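Local coordinates for protein 3,4-dihydroxy-2-butanone 4-phosphate synthase (Acinetobacter baumannii, PDB 6MNZ) that probably converts D-ribulose 5-phosphate to formate and 3,4-dihydroxy-2-butanone 4-phosphate, a precursor of riboflavin, using magnesium or manganese, at residues 247-255 with 289-299. Numbering follows the deposited sequence.
Sequences VTTVRVHGF and VLVWIGQDHLQ. With SO4 (sulfate ion), chain D.
F255 and L298 meet beyond the ends of two parallel strands, a worked example of side-chain packing continuing a contact past its last bridge, H253 with W292. L298 CD2 reaches F255 CB (3.5 Å) and L298 CD1 lies over one ring face, while Q299 O lies at the ring edge, in plane, 3.4 Å from F255 CE1. W292 CH2 lies 4.1 Å from F255 CD2; with CG anti to the backbone N (chi1 179°), the indole also meets H253 rim to rim, planes at 40°. On the opposite face of the sheet, V252 and V291 lie side by side, CG2 to CG2 3.9 Å. Backbone bonds run from V289 N to T249 O, R251 N to V289 O and V291 N to R251 O, weakening at I293 N to H253 O. At the polar edge, the bent side chain of R251 carries its guanidinium to a sulfate, probably from crystallisation: NH1 and NH2 both hydrogen-bond O1 (3.2 and 3.1 Å), in plane at the guanidinium edge, with weaker bonds from NH1 to O2 and NH2 to O3. H253 NE2 is hydrogen-bonded to R259, W292 NE1 to D300 of the second subunit. Strand 248-253 lies between 290-292 and 342-344; helix 320-336 packs on V252 and V291.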
# COMPACT_ATOMS: atom_id res chain seq x y z
N VAL A 247 -13.24 -11.79 -35.81
CA VAL A 247 -13.06 -10.50 -35.14
C VAL A 247 -13.49 -10.63 -33.69
O VAL A 247 -14.48 -11.30 -33.38
CB VAL A 247 -13.83 -9.38 -35.86
CG1 VAL A 247 -13.35 -9.23 -37.30
CG2 VAL A 247 -15.34 -9.65 -35.81
N THR A 248 -12.77 -9.95 -32.80
CA THR A 248 -13.07 -9.96 -31.38
C THR A 248 -13.36 -8.54 -30.92
O THR A 248 -12.65 -7.60 -31.30
CB THR A 248 -11.90 -10.55 -30.58
OG1 THR A 248 -11.56 -11.84 -31.12
CG2 THR A 248 -12.28 -10.70 -29.12
N THR A 249 -14.47 -8.37 -30.21
CA THR A 249 -14.80 -7.09 -29.58
C THR A 249 -14.05 -6.97 -28.26
O THR A 249 -14.14 -7.85 -27.41
CB THR A 249 -16.31 -6.99 -29.36
OG1 THR A 249 -17.00 -7.26 -30.58
CG2 THR A 249 -16.69 -5.60 -28.86
N VAL A 250 -13.26 -5.91 -28.13
CA VAL A 250 -12.18 -5.86 -27.16
C VAL A 250 -12.31 -4.60 -26.32
O VAL A 250 -12.65 -3.53 -26.85
CB VAL A 250 -10.79 -5.92 -27.84
CG1 VAL A 250 -9.69 -5.74 -26.81
CG2 VAL A 250 -10.63 -7.23 -28.58
N ARG A 251 -12.01 -4.71 -25.03
CA ARG A 251 -11.71 -3.55 -24.20
C ARG A 251 -10.56 -3.90 -23.27
O ARG A 251 -10.69 -4.81 -22.44
CB ARG A 251 -12.93 -3.12 -23.39
CG ARG A 251 -12.65 -1.98 -22.42
CD ARG A 251 -13.70 -0.88 -22.53
NE ARG A 251 -13.42 0.23 -21.62
CZ ARG A 251 -12.82 1.36 -21.98
NH1 ARG A 251 -12.51 1.60 -23.25
NH2 ARG A 251 -12.60 2.30 -21.07
N VAL A 252 -9.47 -3.15 -23.36
CA VAL A 252 -8.49 -3.07 -22.29
C VAL A 252 -8.95 -2.06 -21.25
O VAL A 252 -9.29 -0.92 -21.58
CB VAL A 252 -7.11 -2.70 -22.86
CG1 VAL A 252 -6.15 -2.34 -21.73
CG2 VAL A 252 -6.56 -3.85 -23.69
N HIS A 253 -8.91 -2.46 -19.98
CA HIS A 253 -9.68 -1.81 -18.93
C HIS A 253 -8.78 -1.54 -17.73
O HIS A 253 -8.25 -2.48 -17.13
CB HIS A 253 -10.87 -2.67 -18.51
CG HIS A 253 -11.99 -1.88 -17.89
ND1 HIS A 253 -12.58 -0.82 -18.55
CD2 HIS A 253 -12.44 -1.84 -16.62
CE1 HIS A 253 -13.40 -0.21 -17.72
NE2 HIS A 253 -13.38 -0.84 -16.56
N GLY A 254 -8.64 -0.27 -17.37
CA GLY A 254 -8.07 0.14 -16.09
C GLY A 254 -9.11 0.81 -15.21
O GLY A 254 -9.89 1.65 -15.67
N PHE A 255 -9.08 0.47 -13.92
CA PHE A 255 -10.07 0.96 -12.97
C PHE A 255 -10.06 2.49 -12.92
O PHE A 255 -9.05 3.14 -13.19
CB PHE A 255 -9.80 0.40 -11.58
CG PHE A 255 -10.87 0.69 -10.58
CD1 PHE A 255 -10.55 1.27 -9.36
CD2 PHE A 255 -12.15 0.21 -10.76
CE1 PHE A 255 -11.52 1.46 -8.39
CE2 PHE A 255 -13.13 0.43 -9.82
CZ PHE A 255 -12.82 1.09 -8.65
N VAL A 289 -13.26 -9.79 -25.91
CA VAL A 289 -12.42 -9.95 -24.74
C VAL A 289 -12.42 -8.65 -23.94
O VAL A 289 -12.11 -7.59 -24.48
CB VAL A 289 -10.98 -10.35 -25.13
CG1 VAL A 289 -10.11 -10.51 -23.89
CG2 VAL A 289 -10.99 -11.64 -25.94
N LEU A 290 -12.71 -8.74 -22.65
CA LEU A 290 -12.35 -7.70 -21.69
C LEU A 290 -11.03 -8.06 -21.05
O LEU A 290 -10.88 -9.16 -20.50
CB LEU A 290 -13.44 -7.53 -20.63
CG LEU A 290 -13.25 -6.34 -19.69
CD1 LEU A 290 -14.59 -5.69 -19.37
CD2 LEU A 290 -12.53 -6.76 -18.42
N VAL A 291 -10.04 -7.18 -21.18
CA VAL A 291 -8.80 -7.29 -20.44
C VAL A 291 -8.91 -6.47 -19.16
O VAL A 291 -9.60 -5.45 -19.10
CB VAL A 291 -7.59 -6.85 -21.28
CG1 VAL A 291 -6.30 -7.31 -20.64
CG2 VAL A 291 -7.72 -7.40 -22.70
N TRP A 292 -8.10 -6.84 -18.17
CA TRP A 292 -8.05 -6.14 -16.89
C TRP A 292 -6.61 -6.09 -16.44
O TRP A 292 -5.97 -7.13 -16.28
CB TRP A 292 -8.92 -6.84 -15.84
CG TRP A 292 -8.88 -6.18 -14.49
CD1 TRP A 292 -7.97 -6.41 -13.50
CD2 TRP A 292 -9.86 -5.28 -13.95
NE1 TRP A 292 -8.30 -5.67 -12.39
CE2 TRP A 292 -9.46 -4.98 -12.63
CE3 TRP A 292 -11.00 -4.66 -14.46
CZ2 TRP A 292 -10.10 -4.02 -11.86
CZ3 TRP A 292 -11.67 -3.74 -13.67
CH2 TRP A 292 -11.20 -3.41 -12.40
N ILE A 293 -6.09 -4.88 -16.23
CA ILE A 293 -4.73 -4.71 -15.74
C ILE A 293 -4.73 -4.90 -14.23
O ILE A 293 -5.43 -4.18 -13.50
CB ILE A 293 -4.17 -3.32 -16.10
CG1 ILE A 293 -4.60 -2.86 -17.50
CG2 ILE A 293 -2.65 -3.35 -16.02
CD1 ILE A 293 -4.80 -1.34 -17.61
N GLY A 294 -3.83 -5.74 -13.74
CA GLY A 294 -3.56 -5.78 -12.32
C GLY A 294 -2.90 -4.50 -11.85
O GLY A 294 -2.01 -3.96 -12.50
N GLN A 295 -3.35 -4.02 -10.70
CA GLN A 295 -2.76 -2.87 -10.03
C GLN A 295 -2.41 -3.27 -8.61
O GLN A 295 -3.10 -4.09 -7.99
CB GLN A 295 -3.75 -1.68 -10.00
CG GLN A 295 -3.32 -0.46 -10.79
CD GLN A 295 -4.25 0.72 -10.56
OE1 GLN A 295 -5.39 0.72 -11.02
NE2 GLN A 295 -3.83 1.65 -9.71
N ASP A 296 -1.30 -2.74 -8.10
CA ASP A 296 -0.91 -3.05 -6.73
C ASP A 296 -1.97 -2.61 -5.74
O ASP A 296 -2.28 -3.35 -4.79
CB ASP A 296 0.43 -2.38 -6.39
CG ASP A 296 1.55 -2.87 -7.27
OD1 ASP A 296 1.65 -4.10 -7.46
OD2 ASP A 296 2.28 -2.03 -7.84
N HIS A 297 -2.68 -1.53 -6.05
CA HIS A 297 -3.85 -1.10 -5.31
C HIS A 297 -4.78 -0.39 -6.27
O HIS A 297 -4.34 0.23 -7.24
CB HIS A 297 -3.47 -0.19 -4.14
CG HIS A 297 -2.51 -0.80 -3.17
ND1 HIS A 297 -2.77 -1.98 -2.51
CD2 HIS A 297 -1.26 -0.43 -2.80
CE1 HIS A 297 -1.72 -2.31 -1.77
NE2 HIS A 297 -0.80 -1.38 -1.92
N LEU A 298 -6.08 -0.47 -5.99
CA LEU A 298 -7.08 0.29 -6.73
C LEU A 298 -7.49 1.51 -5.91
O LEU A 298 -7.86 1.38 -4.74
CB LEU A 298 -8.30 -0.57 -7.04
CG LEU A 298 -8.10 -1.70 -8.05
CD1 LEU A 298 -9.40 -2.45 -8.28
CD2 LEU A 298 -7.55 -1.17 -9.37
N GLN A 299 -7.40 2.69 -6.53
CA GLN A 299 -7.73 3.92 -5.83
C GLN A 299 -9.13 3.84 -5.26
O GLN A 299 -10.06 3.36 -5.92
CB GLN A 299 -7.61 5.12 -6.77
CG GLN A 299 -7.86 6.45 -6.09
CD GLN A 299 -7.68 7.64 -7.02
OE1 GLN A 299 -7.89 7.52 -8.23
NE2 GLN A 299 -7.47 8.81 -6.44
S SO4 D . -12.33 5.27 -22.97
O1 SO4 D . -11.13 4.46 -22.75
O2 SO4 D . -13.11 4.69 -24.06
O3 SO4 D . -13.12 5.29 -21.75
O4 SO4 D . -11.93 6.62 -23.33